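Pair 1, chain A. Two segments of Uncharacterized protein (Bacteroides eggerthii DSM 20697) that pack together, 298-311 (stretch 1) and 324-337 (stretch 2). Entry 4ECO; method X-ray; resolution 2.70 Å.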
# COMPACT_ATOMS: atom_id res chain seq x y z
N LEU A 298 -13.41 -8.38 -18.65
CA LEU A 298 -12.06 -8.93 -18.59
C LEU A 298 -12.08 -10.34 -17.96
O LEU A 298 -11.51 -11.26 -18.55
CB LEU A 298 -11.11 -8.00 -17.82
CG LEU A 298 -10.61 -6.78 -18.59
CD1 LEU A 298 -10.04 -5.74 -17.66
CD2 LEU A 298 -9.59 -7.18 -19.63
N ALA A 299 -12.80 -10.51 -16.82
CA ALA A 299 -12.96 -11.80 -16.12
C ALA A 299 -13.66 -12.85 -17.01
O ALA A 299 -13.29 -14.03 -17.00
CB ALA A 299 -13.76 -11.59 -14.86
N ASP A 300 -14.66 -12.40 -17.81
CA ASP A 300 -15.45 -13.27 -18.69
C ASP A 300 -14.67 -13.63 -19.97
O ASP A 300 -14.98 -14.66 -20.58
CB ASP A 300 -16.79 -12.60 -19.04
CG ASP A 300 -17.72 -12.42 -17.85
OD1 ASP A 300 -17.64 -13.24 -16.89
OD2 ASP A 300 -18.54 -11.47 -17.89
N ALA A 301 -13.68 -12.82 -20.36
CA ALA A 301 -12.86 -13.09 -21.55
C ALA A 301 -11.76 -14.13 -21.22
O ALA A 301 -11.51 -14.36 -20.03
CB ALA A 301 -12.23 -11.79 -22.07
N PRO A 302 -11.12 -14.79 -22.23
CA PRO A 302 -10.09 -15.81 -21.91
C PRO A 302 -8.93 -15.28 -21.08
O PRO A 302 -8.32 -16.07 -20.35
CB PRO A 302 -9.60 -16.26 -23.29
CG PRO A 302 -10.77 -16.01 -24.20
CD PRO A 302 -11.35 -14.71 -23.69
N VAL A 303 -8.65 -13.95 -21.16
CA VAL A 303 -7.59 -13.23 -20.43
C VAL A 303 -7.89 -13.22 -18.90
O VAL A 303 -6.93 -13.13 -18.12
CB VAL A 303 -7.39 -11.79 -20.99
CG1 VAL A 303 -8.56 -10.85 -20.68
CG2 VAL A 303 -6.08 -11.18 -20.53
N GLY A 304 -9.17 -13.35 -18.50
CA GLY A 304 -9.60 -13.37 -17.11
C GLY A 304 -8.88 -14.43 -16.30
O GLY A 304 -8.40 -14.18 -15.18
N GLU A 305 -8.75 -15.61 -16.93
CA GLU A 305 -8.03 -16.77 -16.41
C GLU A 305 -6.52 -16.53 -16.27
O GLU A 305 -5.85 -17.35 -15.61
CB GLU A 305 -8.22 -17.94 -17.35
CG GLU A 305 -9.62 -18.47 -17.52
CD GLU A 305 -9.64 -19.73 -18.36
OE1 GLU A 305 -8.65 -20.50 -18.32
OE2 GLU A 305 -10.65 -19.95 -19.06
N LYS A 306 -5.97 -15.48 -16.93
CA LYS A 306 -4.52 -15.23 -16.97
C LYS A 306 -4.06 -14.11 -16.04
O LYS A 306 -2.92 -14.17 -15.58
CB LYS A 306 -4.05 -14.91 -18.41
CG LYS A 306 -4.28 -16.02 -19.45
CD LYS A 306 -3.39 -17.24 -19.25
CE LYS A 306 -3.66 -18.32 -20.27
NZ LYS A 306 -2.81 -19.53 -20.05
N ILE A 307 -4.90 -13.09 -15.78
CA ILE A 307 -4.57 -11.90 -14.97
C ILE A 307 -4.15 -12.33 -13.56
O ILE A 307 -4.77 -13.20 -12.95
CB ILE A 307 -5.77 -10.91 -14.95
CG1 ILE A 307 -6.01 -10.34 -16.38
CG2 ILE A 307 -5.55 -9.78 -13.95
CD1 ILE A 307 -7.35 -9.70 -16.68
N GLN A 308 -3.05 -11.75 -13.08
CA GLN A 308 -2.44 -12.06 -11.79
C GLN A 308 -2.40 -10.84 -10.86
O GLN A 308 -2.39 -11.03 -9.64
CB GLN A 308 -1.00 -12.59 -12.00
CG GLN A 308 -0.96 -13.98 -12.63
CD GLN A 308 0.42 -14.51 -12.96
OE1 GLN A 308 1.39 -13.78 -13.15
NE2 GLN A 308 0.52 -15.82 -13.13
N ILE A 309 -2.30 -9.61 -11.43
CA ILE A 309 -2.19 -8.35 -10.67
C ILE A 309 -3.18 -7.34 -11.22
O ILE A 309 -3.19 -7.10 -12.42
CB ILE A 309 -0.74 -7.78 -10.70
CG1 ILE A 309 0.32 -8.86 -10.35
CG2 ILE A 309 -0.60 -6.54 -9.80
CD1 ILE A 309 1.71 -8.58 -10.83
N ILE A 310 -3.97 -6.72 -10.34
CA ILE A 310 -4.92 -5.66 -10.69
C ILE A 310 -4.64 -4.42 -9.82
O ILE A 310 -4.74 -4.48 -8.59
CB ILE A 310 -6.41 -6.12 -10.55
CG1 ILE A 310 -6.74 -7.33 -11.46
CG2 ILE A 310 -7.35 -4.95 -10.85
CD1 ILE A 310 -8.14 -7.92 -11.35
N TYR A 311 -4.29 -3.31 -10.47
CA TYR A 311 -4.16 -2.01 -9.81
C TYR A 311 -5.37 -1.21 -10.27
O TYR A 311 -5.42 -0.84 -11.45
CB TYR A 311 -2.81 -1.31 -10.11
CG TYR A 311 -1.56 -2.02 -9.62
CD1 TYR A 311 -1.29 -2.13 -8.26
CD2 TYR A 311 -0.61 -2.51 -10.52
CE1 TYR A 311 -0.13 -2.77 -7.81
CE2 TYR A 311 0.56 -3.11 -10.08
CZ TYR A 311 0.80 -3.24 -8.72
OH TYR A 311 1.97 -3.82 -8.27
N THR A 324 -19.73 -15.07 -9.94
CA THR A 324 -19.52 -16.07 -11.01
C THR A 324 -18.44 -15.61 -12.04
O THR A 324 -17.79 -16.46 -12.68
CB THR A 324 -20.84 -16.40 -11.73
OG1 THR A 324 -21.25 -15.30 -12.53
CG2 THR A 324 -21.97 -16.79 -10.78
N SER A 325 -18.26 -14.29 -12.20
CA SER A 325 -17.26 -13.73 -13.11
C SER A 325 -15.93 -13.67 -12.39
O SER A 325 -14.91 -14.04 -12.97
CB SER A 325 -17.70 -12.36 -13.61
OG SER A 325 -18.79 -12.46 -14.51
N LEU A 326 -15.93 -13.25 -11.10
CA LEU A 326 -14.75 -13.16 -10.24
C LEU A 326 -14.08 -14.53 -10.07
O LEU A 326 -12.86 -14.61 -10.14
CB LEU A 326 -15.11 -12.57 -8.86
CG LEU A 326 -15.55 -11.10 -8.77
CD1 LEU A 326 -15.63 -10.64 -7.34
CD2 LEU A 326 -14.61 -10.19 -9.49
N GLN A 327 -14.88 -15.60 -9.88
CA GLN A 327 -14.45 -17.00 -9.70
C GLN A 327 -13.53 -17.49 -10.84
O GLN A 327 -12.72 -18.39 -10.61
CB GLN A 327 -15.66 -17.94 -9.64
CG GLN A 327 -16.53 -17.90 -8.38
CD GLN A 327 -17.87 -18.60 -8.60
OE1 GLN A 327 -18.21 -19.08 -9.70
NE2 GLN A 327 -18.69 -18.65 -7.55
N LYS A 328 -13.71 -16.93 -12.06
CA LYS A 328 -12.97 -17.29 -13.27
C LYS A 328 -11.51 -16.86 -13.20
O LYS A 328 -10.65 -17.50 -13.81
CB LYS A 328 -13.61 -16.67 -14.52
CG LYS A 328 -15.09 -16.97 -14.72
CD LYS A 328 -15.62 -16.31 -15.99
CE LYS A 328 -17.05 -16.71 -16.27
NZ LYS A 328 -17.56 -16.09 -17.51
N MSE A 329 -11.22 -15.77 -12.49
CA MSE A 329 -9.86 -15.19 -12.36
C MSE A 329 -8.98 -16.00 -11.38
O MSE A 329 -8.41 -15.45 -10.43
CB MSE A 329 -9.96 -13.72 -11.90
CG MSE A 329 -10.95 -12.89 -12.70
SE MSE A 329 -10.61 -11.03 -12.32
CE MSE A 329 -9.29 -10.75 -13.65
N LYS A 330 -8.82 -17.30 -11.68
CA LYS A 330 -8.09 -18.30 -10.89
C LYS A 330 -6.66 -17.89 -10.64
O LYS A 330 -6.15 -18.16 -9.56
CB LYS A 330 -8.12 -19.68 -11.58
CG LYS A 330 -9.56 -20.13 -11.83
CD LYS A 330 -9.72 -21.59 -12.18
CE LYS A 330 -11.19 -21.94 -12.35
NZ LYS A 330 -11.81 -21.18 -13.47
N LYS A 331 -6.01 -17.21 -11.59
CA LYS A 331 -4.61 -16.82 -11.42
C LYS A 331 -4.44 -15.50 -10.63
O LYS A 331 -3.29 -15.12 -10.41
CB LYS A 331 -3.92 -16.71 -12.80
CG LYS A 331 -3.38 -18.01 -13.35
CD LYS A 331 -2.65 -17.79 -14.66
CE LYS A 331 -1.29 -18.45 -14.68
NZ LYS A 331 -0.57 -18.17 -15.94
N LEU A 332 -5.54 -14.84 -10.15
CA LEU A 332 -5.43 -13.56 -9.43
C LEU A 332 -4.66 -13.69 -8.10
O LEU A 332 -4.98 -14.54 -7.28
CB LEU A 332 -6.82 -12.95 -9.15
CG LEU A 332 -6.85 -11.55 -8.49
CD1 LEU A 332 -6.18 -10.48 -9.37
CD2 LEU A 332 -8.26 -11.15 -8.16
N GLY A 333 -3.68 -12.81 -7.90
CA GLY A 333 -2.85 -12.81 -6.70
C GLY A 333 -2.69 -11.47 -6.01
O GLY A 333 -2.30 -11.41 -4.83
N MSE A 334 -2.97 -10.38 -6.73
CA MSE A 334 -2.83 -9.03 -6.16
C MSE A 334 -3.99 -8.15 -6.58
O MSE A 334 -4.30 -8.04 -7.78
CB MSE A 334 -1.51 -8.38 -6.56
CG MSE A 334 -0.30 -8.97 -5.87
SE MSE A 334 1.38 -8.19 -6.53
CE MSE A 334 1.09 -6.28 -5.99
N LEU A 335 -4.66 -7.54 -5.57
CA LEU A 335 -5.78 -6.63 -5.82
C LEU A 335 -5.68 -5.44 -4.89
O LEU A 335 -5.50 -5.62 -3.67
CB LEU A 335 -7.12 -7.34 -5.65
CG LEU A 335 -8.39 -6.52 -5.84
CD1 LEU A 335 -8.51 -5.98 -7.29
CD2 LEU A 335 -9.60 -7.32 -5.44
N GLU A 336 -5.76 -4.22 -5.48
CA GLU A 336 -5.79 -2.99 -4.70
C GLU A 336 -6.91 -2.11 -5.29
O GLU A 336 -7.01 -1.98 -6.52
CB GLU A 336 -4.40 -2.27 -4.60
CG GLU A 336 -3.91 -1.42 -5.77
CD GLU A 336 -4.53 -0.04 -5.95
OE1 GLU A 336 -5.14 0.48 -5.00
OE2 GLU A 336 -4.38 0.53 -7.06
N CYS A 337 -7.78 -1.58 -4.40
CA CYS A 337 -8.92 -0.72 -4.75
C CYS A 337 -8.91 0.54 -3.87
O CYS A 337 -9.99 1.05 -3.54
CB CYS A 337 -10.25 -1.46 -4.63
SG CYS A 337 -10.28 -3.07 -5.43
O HOH W 1 -0.89 -15.67 -17.09

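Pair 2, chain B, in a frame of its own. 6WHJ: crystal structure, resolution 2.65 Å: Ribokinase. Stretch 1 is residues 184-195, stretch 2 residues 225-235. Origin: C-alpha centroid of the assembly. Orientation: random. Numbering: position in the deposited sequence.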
# COMPACT_ATOMS: atom_id res chain seq x y z
N PHE B 184 -11.09 -19.85 16.79
CA PHE B 184 -11.94 -19.03 17.64
C PHE B 184 -12.57 -19.85 18.76
O PHE B 184 -12.73 -19.36 19.88
CB PHE B 184 -13.04 -18.36 16.80
CG PHE B 184 -12.52 -17.28 15.92
CD1 PHE B 184 -12.13 -16.06 16.45
CD2 PHE B 184 -12.40 -17.48 14.56
CE1 PHE B 184 -11.64 -15.05 15.64
CE2 PHE B 184 -11.91 -16.47 13.74
CZ PHE B 184 -11.53 -15.26 14.28
N SER B 185 -12.88 -21.11 18.49
CA SER B 185 -13.44 -21.96 19.52
C SER B 185 -12.49 -22.06 20.71
O SER B 185 -12.92 -21.94 21.87
CB SER B 185 -13.76 -23.34 18.93
OG SER B 185 -14.21 -24.25 19.91
N LYS B 186 -11.19 -22.24 20.45
CA LYS B 186 -10.24 -22.33 21.55
C LYS B 186 -10.08 -21.00 22.27
O LYS B 186 -10.00 -20.96 23.50
CB LYS B 186 -8.88 -22.84 21.05
N ILE B 187 -10.08 -19.89 21.52
CA ILE B 187 -9.97 -18.58 22.17
C ILE B 187 -11.20 -18.29 23.02
O ILE B 187 -11.09 -17.77 24.13
CB ILE B 187 -9.73 -17.46 21.14
CG1 ILE B 187 -8.45 -17.72 20.34
CG2 ILE B 187 -9.65 -16.12 21.84
CD1 ILE B 187 -8.26 -16.74 19.18
N LEU B 188 -12.39 -18.63 22.52
CA LEU B 188 -13.61 -18.33 23.28
C LEU B 188 -13.69 -19.09 24.60
O LEU B 188 -14.36 -18.63 25.52
CB LEU B 188 -14.84 -18.62 22.43
CG LEU B 188 -15.24 -17.57 21.39
CD1 LEU B 188 -16.20 -18.15 20.36
CD2 LEU B 188 -15.89 -16.40 22.09
N SER B 189 -13.02 -20.24 24.72
CA SER B 189 -13.15 -21.04 25.93
C SER B 189 -12.58 -20.34 27.16
O SER B 189 -12.93 -20.72 28.29
CB SER B 189 -12.46 -22.39 25.76
OG SER B 189 -11.10 -22.20 25.41
N ILE B 190 -11.73 -19.33 26.99
CA ILE B 190 -11.28 -18.53 28.11
C ILE B 190 -11.70 -17.08 27.97
O ILE B 190 -11.38 -16.26 28.84
CB ILE B 190 -9.75 -18.61 28.32
CG1 ILE B 190 -9.04 -17.93 27.14
CG2 ILE B 190 -9.29 -20.07 28.50
CD1 ILE B 190 -7.66 -17.42 27.48
N THR B 191 -12.44 -16.75 26.91
CA THR B 191 -12.97 -15.41 26.75
C THR B 191 -14.09 -15.18 27.75
O THR B 191 -14.96 -16.04 27.95
CB THR B 191 -13.51 -15.22 25.33
OG1 THR B 191 -12.42 -15.27 24.39
CG2 THR B 191 -14.23 -13.87 25.20
N ASP B 192 -14.06 -14.02 28.40
CA ASP B 192 -15.13 -13.64 29.29
C ASP B 192 -16.15 -12.74 28.60
O ASP B 192 -17.35 -12.90 28.81
CB ASP B 192 -14.56 -12.94 30.52
CG ASP B 192 -13.63 -13.84 31.31
OD1 ASP B 192 -12.39 -13.61 31.31
OD2 ASP B 192 -14.14 -14.80 31.92
N ILE B 193 -15.68 -11.80 27.78
CA ILE B 193 -16.52 -10.86 27.04
C ILE B 193 -16.07 -10.84 25.59
O ILE B 193 -14.93 -10.48 25.29
CB ILE B 193 -16.46 -9.45 27.64
CG1 ILE B 193 -16.92 -9.47 29.10
CG2 ILE B 193 -17.25 -8.46 26.77
CD1 ILE B 193 -16.66 -8.20 29.86
N PHE B 194 -16.98 -11.21 24.68
CA PHE B 194 -16.70 -11.32 23.26
C PHE B 194 -17.33 -10.13 22.54
O PHE B 194 -18.50 -9.81 22.78
CB PHE B 194 -17.27 -12.65 22.74
CG PHE B 194 -16.84 -13.02 21.35
CD1 PHE B 194 -15.49 -13.07 21.00
CD2 PHE B 194 -17.78 -13.39 20.40
CE1 PHE B 194 -15.10 -13.44 19.73
CE2 PHE B 194 -17.38 -13.76 19.13
CZ PHE B 194 -16.04 -13.78 18.80
N CYS B 195 -16.55 -9.46 21.68
CA CYS B 195 -16.95 -8.19 21.07
C CYS B 195 -16.86 -8.25 19.55
O CYS B 195 -16.01 -7.60 18.93
CB CYS B 195 -16.09 -7.04 21.59
SG CYS B 195 -16.11 -6.89 23.36
N LYS B 225 -24.21 -20.44 19.84
CA LYS B 225 -23.06 -21.12 19.27
C LYS B 225 -21.76 -20.66 19.93
O LYS B 225 -20.89 -21.48 20.23
CB LYS B 225 -23.01 -20.87 17.76
CG LYS B 225 -21.78 -21.40 17.06
CD LYS B 225 -21.80 -22.91 16.95
CE LYS B 225 -20.48 -23.42 16.40
NZ LYS B 225 -20.46 -24.90 16.32
N MET B 226 -21.65 -19.36 20.19
CA MET B 226 -20.43 -18.83 20.79
C MET B 226 -20.20 -19.40 22.19
O MET B 226 -19.06 -19.65 22.59
CB MET B 226 -20.52 -17.31 20.87
CG MET B 226 -19.48 -16.61 20.06
SD MET B 226 -20.05 -16.35 18.39
CE MET B 226 -21.08 -14.90 18.67
N SER B 227 -21.28 -19.56 22.94
CA SER B 227 -21.22 -20.03 24.31
C SER B 227 -21.13 -21.54 24.44
O SER B 227 -20.71 -22.03 25.49
CB SER B 227 -22.46 -19.50 25.05
OG SER B 227 -22.84 -20.35 26.12
N SER B 228 -21.45 -22.29 23.38
CA SER B 228 -21.67 -23.73 23.52
C SER B 228 -20.43 -24.48 24.01
O SER B 228 -20.56 -25.48 24.73
CB SER B 228 -22.13 -24.32 22.19
OG SER B 228 -21.18 -24.08 21.17
N LEU B 229 -19.24 -24.05 23.62
CA LEU B 229 -18.01 -24.73 24.01
C LEU B 229 -17.18 -23.95 25.03
O LEU B 229 -16.02 -24.31 25.27
CB LEU B 229 -17.16 -25.10 22.79
CG LEU B 229 -17.64 -26.39 22.13
CD1 LEU B 229 -16.67 -26.84 21.05
CD2 LEU B 229 -17.85 -27.49 23.17
N SER B 230 -17.71 -22.88 25.61
CA SER B 230 -16.91 -22.02 26.47
C SER B 230 -17.44 -22.06 27.89
O SER B 230 -18.61 -21.71 28.12
CB SER B 230 -16.89 -20.57 25.98
OG SER B 230 -16.37 -19.74 27.00
N PRO B 231 -16.63 -22.49 28.86
CA PRO B 231 -17.06 -22.39 30.27
C PRO B 231 -16.99 -20.98 30.82
O PRO B 231 -17.55 -20.73 31.90
CB PRO B 231 -16.08 -23.32 31.00
CG PRO B 231 -14.85 -23.31 30.13
CD PRO B 231 -15.34 -23.18 28.72
N SER B 232 -16.28 -20.05 30.16
CA SER B 232 -16.08 -18.72 30.71
C SER B 232 -16.95 -17.63 30.11
O SER B 232 -17.16 -16.61 30.77
CB SER B 232 -14.61 -18.30 30.56
OG SER B 232 -14.21 -18.31 29.21
N LEU B 233 -17.45 -17.79 28.88
CA LEU B 233 -18.11 -16.68 28.19
C LEU B 233 -19.35 -16.23 28.93
O LEU B 233 -20.27 -17.02 29.18
CB LEU B 233 -18.46 -17.05 26.75
CG LEU B 233 -19.10 -15.94 25.89
CD1 LEU B 233 -18.22 -14.72 25.74
CD2 LEU B 233 -19.49 -16.47 24.53
N LYS B 234 -19.40 -14.94 29.26
CA LYS B 234 -20.49 -14.37 30.04
C LYS B 234 -21.32 -13.36 29.27
O LYS B 234 -22.52 -13.23 29.54
CB LYS B 234 -19.94 -13.70 31.30
CG LYS B 234 -19.31 -14.67 32.28
CD LYS B 234 -18.32 -13.97 33.20
CE LYS B 234 -17.52 -14.99 34.00
NZ LYS B 234 -16.41 -15.54 33.18
N PHE B 235 -20.71 -12.62 28.35
CA PHE B 235 -21.41 -11.60 27.58
C PHE B 235 -20.84 -11.55 26.18
O PHE B 235 -19.63 -11.67 25.98
CB PHE B 235 -21.28 -10.22 28.23
CG PHE B 235 -21.91 -10.13 29.59
CD1 PHE B 235 -21.13 -10.23 30.73
CD2 PHE B 235 -23.28 -9.95 29.72
CE1 PHE B 235 -21.70 -10.16 31.97
CE2 PHE B 235 -23.85 -9.88 30.96
CZ PHE B 235 -23.07 -9.99 32.09

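The sharpest difference between the two pairs lies where the second stretch turns toward its strand. In pair 1 that place is filled by the selenomethionine M329(A), whose CE lies 3.7 Å from CD1 of I307(A) and 3.8 Å from CD1 of I310(A); in pair 2 the matching residue is S230(B), whose OG donates a hydrogen bond to O of L188(B) at 2.7 Å. One backbone arrangement thus accommodates either an apolar plug or a polar clasp.

The shared frame is a helix followed by a loop and a strand in stretch 1, packed against a helix end that leads into a parallel strand segment in stretch 2. Fourteen central residues superpose with an RMSD of 1.0 Å. The agreement is tight around Q308(A) and D192(B), and around K331(A) and S232(B), whose CA atoms fall 0.6 and 0.2 Å apart. I309(A) bridges M334(A) just as I193(B) bridges F235(B). At the entry to the bridge, one carbonyl receives two successive amides: O of Q308(A) accepts from N of G333(A) at 2.8 Å and N of M334(A) at 3.0 Å, while O of D192(B) accepts from N of K234(B) at 2.9 Å and, weakly, from N of F235(B) at 3.4 Å. The next rung also recurs, with N of I310(A) bonded to O of M334(A) at 2.9 Å and N of F194(B) to O of F235(B) at 3.0 Å.

Side chains then elaborate this frame differently. The matched Q308(A) and D192(B) share the m rotamer at chi1, yet D192(B) OD2 forms a salt bridge with K234(B) NZ at 2.7 Å, whereas G333(A), the counterpart of K234(B), has no side chain to offer. Pair 1 places its salt bridge nearer the helix: D300(A) OD1 meets K328(A) NZ at 2.9 Å and also accepts from S325(A) OG at 2.8 Å. The counterpart of K328(A) is L229(B), whose CD1 merely approaches S185(B) OG at 3.7 Å.

At K331(A), a long side chain lies along the loop, with CD 3.4 Å from O of E305(A), and a water links its NZ to O of K306(A). The matching S232(B) instead reaches the loop directly, OG donating to O of T191(B) at 2.7 Å.

Both pairs have leucine at the next position: L332(A) CD1 packs on I310(A) CD1 at 3.8 Å, and L233(B) CD1 on F194(B) CB at 3.8 Å. The principle is that recurring backbone bonds can fix the register while side chains vary the packing around it.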